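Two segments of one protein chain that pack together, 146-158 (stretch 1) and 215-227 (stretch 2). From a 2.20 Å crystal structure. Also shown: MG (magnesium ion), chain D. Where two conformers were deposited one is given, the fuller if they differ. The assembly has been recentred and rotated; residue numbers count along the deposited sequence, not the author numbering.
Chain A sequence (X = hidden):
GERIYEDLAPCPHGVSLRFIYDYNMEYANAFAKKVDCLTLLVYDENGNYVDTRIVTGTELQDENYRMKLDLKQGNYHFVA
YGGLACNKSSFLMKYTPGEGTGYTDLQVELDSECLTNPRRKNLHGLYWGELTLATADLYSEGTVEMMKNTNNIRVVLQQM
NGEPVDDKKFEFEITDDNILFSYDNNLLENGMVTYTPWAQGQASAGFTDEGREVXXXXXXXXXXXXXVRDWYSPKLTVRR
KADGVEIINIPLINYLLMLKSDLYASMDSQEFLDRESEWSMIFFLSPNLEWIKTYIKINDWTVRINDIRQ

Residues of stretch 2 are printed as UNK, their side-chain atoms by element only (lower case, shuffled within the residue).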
# COMPACT_ATOMS: atom_id res chain seq x y z
N MSE A 146 0.38 13.09 1.55
CA MSE A 146 0.57 11.84 0.84
C MSE A 146 -0.12 10.63 1.45
O MSE A 146 -0.44 10.62 2.65
CB MSE A 146 2.06 11.59 0.70
CG MSE A 146 2.70 12.69 -0.13
SE MSE A 146 4.55 12.46 -0.19
CE MSE A 146 4.63 11.12 -1.63
N MSE A 147 -0.38 9.63 0.59
CA MSE A 147 -0.99 8.38 1.01
C MSE A 147 -0.08 7.22 0.65
O MSE A 147 0.76 7.37 -0.21
CB MSE A 147 -2.39 8.18 0.44
CG MSE A 147 -2.45 8.02 -1.08
SE MSE A 147 -4.15 7.22 -1.57
CE MSE A 147 -3.59 5.50 -1.44
N LYS A 148 -0.26 6.07 1.33
CA LYS A 148 0.52 4.86 1.11
C LYS A 148 -0.30 3.92 0.19
O LYS A 148 -1.47 3.68 0.46
CB LYS A 148 0.83 4.22 2.48
CG LYS A 148 1.72 2.99 2.42
CD LYS A 148 2.09 2.54 3.81
CE LYS A 148 2.92 1.29 3.81
NZ LYS A 148 3.04 0.75 5.20
N ASN A 149 0.31 3.43 -0.88
CA ASN A 149 -0.35 2.55 -1.87
C ASN A 149 -0.13 1.07 -1.61
O ASN A 149 -0.84 0.25 -2.20
CB ASN A 149 0.14 2.85 -3.30
CG ASN A 149 -0.32 4.18 -3.85
OD1 ASN A 149 -1.37 4.70 -3.49
ND2 ASN A 149 0.40 4.70 -4.82
N THR A 150 0.89 0.70 -0.80
CA THR A 150 1.20 -0.71 -0.58
C THR A 150 0.56 -1.20 0.73
O THR A 150 0.24 -0.40 1.62
CB THR A 150 2.73 -0.93 -0.62
OG1 THR A 150 3.36 0.02 0.25
CG2 THR A 150 3.32 -0.82 -2.04
N ASN A 151 0.40 -2.53 0.82
CA ASN A 151 -0.23 -3.22 1.94
C ASN A 151 0.50 -4.49 2.30
O ASN A 151 1.11 -5.13 1.44
CB ASN A 151 -1.68 -3.58 1.57
CG ASN A 151 -2.57 -2.39 1.42
OD1 ASN A 151 -3.06 -1.80 2.40
ND2 ASN A 151 -2.74 -1.97 0.20
N ASN A 152 0.41 -4.86 3.55
CA ASN A 152 0.95 -6.11 4.06
C ASN A 152 -0.21 -6.84 4.70
O ASN A 152 -0.92 -6.26 5.51
CB ASN A 152 2.13 -5.93 5.06
CG ASN A 152 2.80 -7.25 5.37
OD1 ASN A 152 3.52 -7.79 4.54
ND2 ASN A 152 2.46 -7.87 6.50
N ILE A 153 -0.45 -8.08 4.26
CA ILE A 153 -1.54 -8.92 4.77
C ILE A 153 -0.92 -10.19 5.37
O ILE A 153 -0.24 -10.92 4.66
CB ILE A 153 -2.60 -9.22 3.66
CG1 ILE A 153 -3.25 -7.92 3.17
CG2 ILE A 153 -3.70 -10.17 4.18
CD1 ILE A 153 -3.33 -7.72 1.72
N ARG A 154 -1.11 -10.39 6.67
CA ARG A 154 -0.66 -11.56 7.39
C ARG A 154 -1.87 -12.48 7.57
O ARG A 154 -2.83 -12.13 8.23
CB ARG A 154 0.03 -11.21 8.73
CG ARG A 154 0.50 -12.42 9.58
CD ARG A 154 1.15 -11.92 10.86
NE ARG A 154 1.57 -12.96 11.80
CZ ARG A 154 2.79 -13.49 11.88
NH1 ARG A 154 3.73 -13.14 11.01
NH2 ARG A 154 3.08 -14.39 12.82
N VAL A 155 -1.82 -13.67 6.92
CA VAL A 155 -2.87 -14.67 6.98
C VAL A 155 -2.46 -15.72 7.97
O VAL A 155 -1.38 -16.29 7.83
CB VAL A 155 -3.18 -15.25 5.57
CG1 VAL A 155 -4.31 -16.27 5.64
CG2 VAL A 155 -3.52 -14.13 4.57
N VAL A 156 -3.31 -16.00 8.97
CA VAL A 156 -3.04 -17.00 9.99
C VAL A 156 -4.09 -18.13 9.94
O VAL A 156 -5.28 -17.87 9.79
CB VAL A 156 -2.94 -16.36 11.40
CG1 VAL A 156 -2.84 -17.41 12.51
CG2 VAL A 156 -1.76 -15.39 11.48
N LEU A 157 -3.61 -19.39 10.02
CA LEU A 157 -4.45 -20.58 10.11
C LEU A 157 -4.26 -21.15 11.49
O LEU A 157 -3.13 -21.41 11.89
CB LEU A 157 -4.15 -21.62 9.01
CG LEU A 157 -4.08 -21.15 7.56
CD1 LEU A 157 -3.82 -22.31 6.65
CD2 LEU A 157 -5.38 -20.43 7.15
N GLN A 158 -5.36 -21.22 12.27
CA GLN A 158 -5.35 -21.66 13.66
C GLN A 158 -6.39 -22.72 13.92
O GLN A 158 -7.54 -22.55 13.56
CB GLN A 158 -5.63 -20.45 14.55
CG GLN A 158 -5.61 -20.77 16.07
CD GLN A 158 -5.45 -19.54 16.92
OE1 GLN A 158 -4.99 -18.48 16.45
NE2 GLN A 158 -5.77 -19.66 18.19
N UNK A 215 0.16 -23.80 18.07
CA UNK A 215 1.04 -23.48 16.95
C UNK A 215 0.18 -23.24 15.73
O UNK A 215 -0.63 -24.08 15.32
c UNK A 215 2.13 -24.57 16.71
c UNK A 215 3.00 -24.23 15.50
c UNK A 215 3.00 -24.75 17.95
N UNK A 216 0.33 -22.04 15.18
CA UNK A 216 -0.44 -21.61 14.03
C UNK A 216 0.46 -21.53 12.81
O UNK A 216 1.69 -21.44 12.94
c UNK A 216 -1.16 -20.25 14.33
c UNK A 216 -0.19 -19.10 14.42
c UNK A 216 -1.99 -20.34 15.60
N UNK A 217 -0.15 -21.53 11.64
CA UNK A 217 0.51 -21.33 10.36
C UNK A 217 0.32 -19.87 9.97
O UNK A 217 -0.74 -19.29 10.24
c UNK A 217 -0.11 -22.25 9.30
N UNK A 218 1.32 -19.26 9.34
CA UNK A 218 1.16 -17.88 8.88
C UNK A 218 1.80 -17.72 7.53
O UNK A 218 2.73 -18.45 7.20
o UNK A 218 7.41 -16.49 9.73
c UNK A 218 4.03 -17.47 10.73
c UNK A 218 3.88 -15.87 8.97
c UNK A 218 3.24 -16.73 9.86
c UNK A 218 5.28 -15.79 8.92
c UNK A 218 5.43 -17.40 10.69
c UNK A 218 1.74 -16.85 9.89
c UNK A 218 6.04 -16.56 9.78
N UNK A 219 1.31 -16.73 6.77
CA UNK A 219 1.82 -16.27 5.50
C UNK A 219 1.69 -14.73 5.43
O UNK A 219 0.63 -14.18 5.72
c UNK A 219 1.07 -16.90 4.35
N UNK A 220 2.78 -14.06 5.05
CA UNK A 220 2.79 -12.62 4.87
C UNK A 220 2.80 -12.33 3.38
O UNK A 220 3.68 -12.81 2.66
c UNK A 220 4.07 -12.36 7.04
c UNK A 220 3.99 -12.01 5.57
o UNK A 220 3.57 -10.10 7.64
o UNK A 220 4.40 -11.42 9.19
c UNK A 220 4.00 -11.21 8.02
N UNK A 221 1.81 -11.56 2.90
CA UNK A 221 1.71 -11.20 1.48
C UNK A 221 1.75 -9.67 1.37
O UNK A 221 1.13 -8.97 2.16
c UNK A 221 -0.06 -13.70 -0.60
c UNK A 221 0.42 -11.77 0.86
c UNK A 221 -0.76 -13.74 1.80
c UNK A 221 0.29 -13.27 0.81
N UNK A 222 2.50 -9.17 0.41
CA UNK A 222 2.74 -7.75 0.18
C UNK A 222 2.11 -7.37 -1.17
O UNK A 222 2.42 -7.98 -2.18
o UNK A 222 4.57 -6.15 -0.08
c UNK A 222 4.25 -7.49 0.22
N UNK A 223 1.16 -6.43 -1.17
CA UNK A 223 0.43 -6.11 -2.41
C UNK A 223 0.42 -4.62 -2.70
O UNK A 223 0.79 -3.79 -1.87
o UNK A 223 -1.80 -5.72 -1.45
c UNK A 223 -1.06 -6.60 -2.30
c UNK A 223 -1.21 -8.07 -1.79
N UNK A 224 -0.10 -4.29 -3.88
CA UNK A 224 -0.29 -2.91 -4.29
C UNK A 224 -1.65 -2.42 -3.69
O UNK A 224 -2.16 -3.03 -2.74
c UNK A 224 -0.23 -2.81 -5.82
o UNK A 224 -0.39 -1.50 -6.31
N UNK A 225 -2.22 -1.33 -4.22
CA UNK A 225 -3.41 -0.68 -3.65
C UNK A 225 -4.69 -1.56 -3.65
O UNK A 225 -5.06 -2.20 -4.64
n UNK A 225 -6.04 5.24 -5.28
n UNK A 225 -5.76 3.73 -3.56
c UNK A 225 -6.29 4.85 -4.03
n UNK A 225 -7.09 5.59 -3.28
c UNK A 225 -4.57 1.58 -3.59
c UNK A 225 -4.86 2.86 -4.33
c UNK A 225 -3.68 0.65 -4.37
N UNK A 226 -5.35 -1.55 -2.49
CA UNK A 226 -6.64 -2.21 -2.26
C UNK A 226 -7.75 -1.18 -2.52
O UNK A 226 -7.80 -0.14 -1.85
c UNK A 226 -5.99 -5.11 -1.38
c UNK A 226 -6.72 -2.74 -0.84
c UNK A 226 -5.74 -3.87 -0.48
c UNK A 226 -5.82 -4.19 1.04
N UNK A 227 -8.56 -1.41 -3.56
CA UNK A 227 -9.64 -0.51 -3.94
C UNK A 227 -10.96 -1.22 -4.17
O UNK A 227 -10.98 -2.28 -4.78
se UNK A 227 -8.06 2.51 -6.56
c UNK A 227 -8.13 1.19 -5.13
c UNK A 227 -9.46 3.84 -5.88
c UNK A 227 -9.31 0.26 -5.25
MG MG D . -3.95 0.32 2.67
O HOH W 1 -2.14 1.35 2.09
O HOH W 2 -4.55 0.23 -0.15

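Position 215 carries three carbons, one bearing the other two, and points away from stretch 1; the fork at CB makes it Val 215. Position 216 has the same three-carbon fork but points toward stretch 1, one methyl 3.7 Å from Val 156 CG1: Val 216. At 217 a single carbon, CB, lies 4.1 Å from Leu 157 CB: Ala 217.

Position 218 has one carbon, then a six-carbon ring bearing one oxygen. A ring carbon comes within 3.4 Å of Arg 154 NH1, and the guanidinium lies flat on the ring, planes at 18°. This is Tyr 218. Position 219 again has one carbon, on the sheet face shared with Val 155: Ala 219.

Position 220 has three carbons, the third carrying two oxygens. One oxygen is 2.6 Å from Arg 154 NH1, the other 2.7 Å from Asn 152 ND2. This is Glu 220. Position 221 has four carbons forked at the second, an end carbon 3.9 Å from Val 155 CG2: Leu 221.

Position 222 has one carbon and one oxygen, on the face of Asn 152: Ser 222. At 223, CB carries an oxygen and a carbon; the oxygen stands 3.7 Å from Asn 151 CB: Thr 223. Position 224 is again one carbon and one oxygen, pointing away: Ser 224. Its backbone O accepts a 3.2 Å hydrogen bond from Asn 151 ND2.

Position 225 runs three carbons, a nitrogen, then a carbon with two more nitrogens; the first nitrogen is 3.5 Å from Met 147 CE, which lies over one face of the guanidinium. This is Arg 225. Position 226 has four carbons forked at the second, that fork 3.6 Å from Asn 151 ND2: Leu 226. Position 227, two carbons, selenium and a carbon in line, is out of reach: Met 227, as selenomethionine.

The contact is an antiparallel strand pair whose backbone sets the register: paired hydrogen bonds such as Ile 153 N to Leu 221 O (2.8 Å) recur at alternate residues. Ile 153, Val 155 and Leu 157 share one face with Leu 221, Ala 219 and Ala 217; on the other, Arg 154 combines its salt bridge to Glu 220 with its stack on Tyr 218. Near the strand end, Asn 151 binds magnesium through OD1 (2.3 Å to MG), leaving ND2 to bond Ser 224 O and a water that also accepts from Leu 226 N.

Stretch 2 215-227: VVAYAELSTSRLM
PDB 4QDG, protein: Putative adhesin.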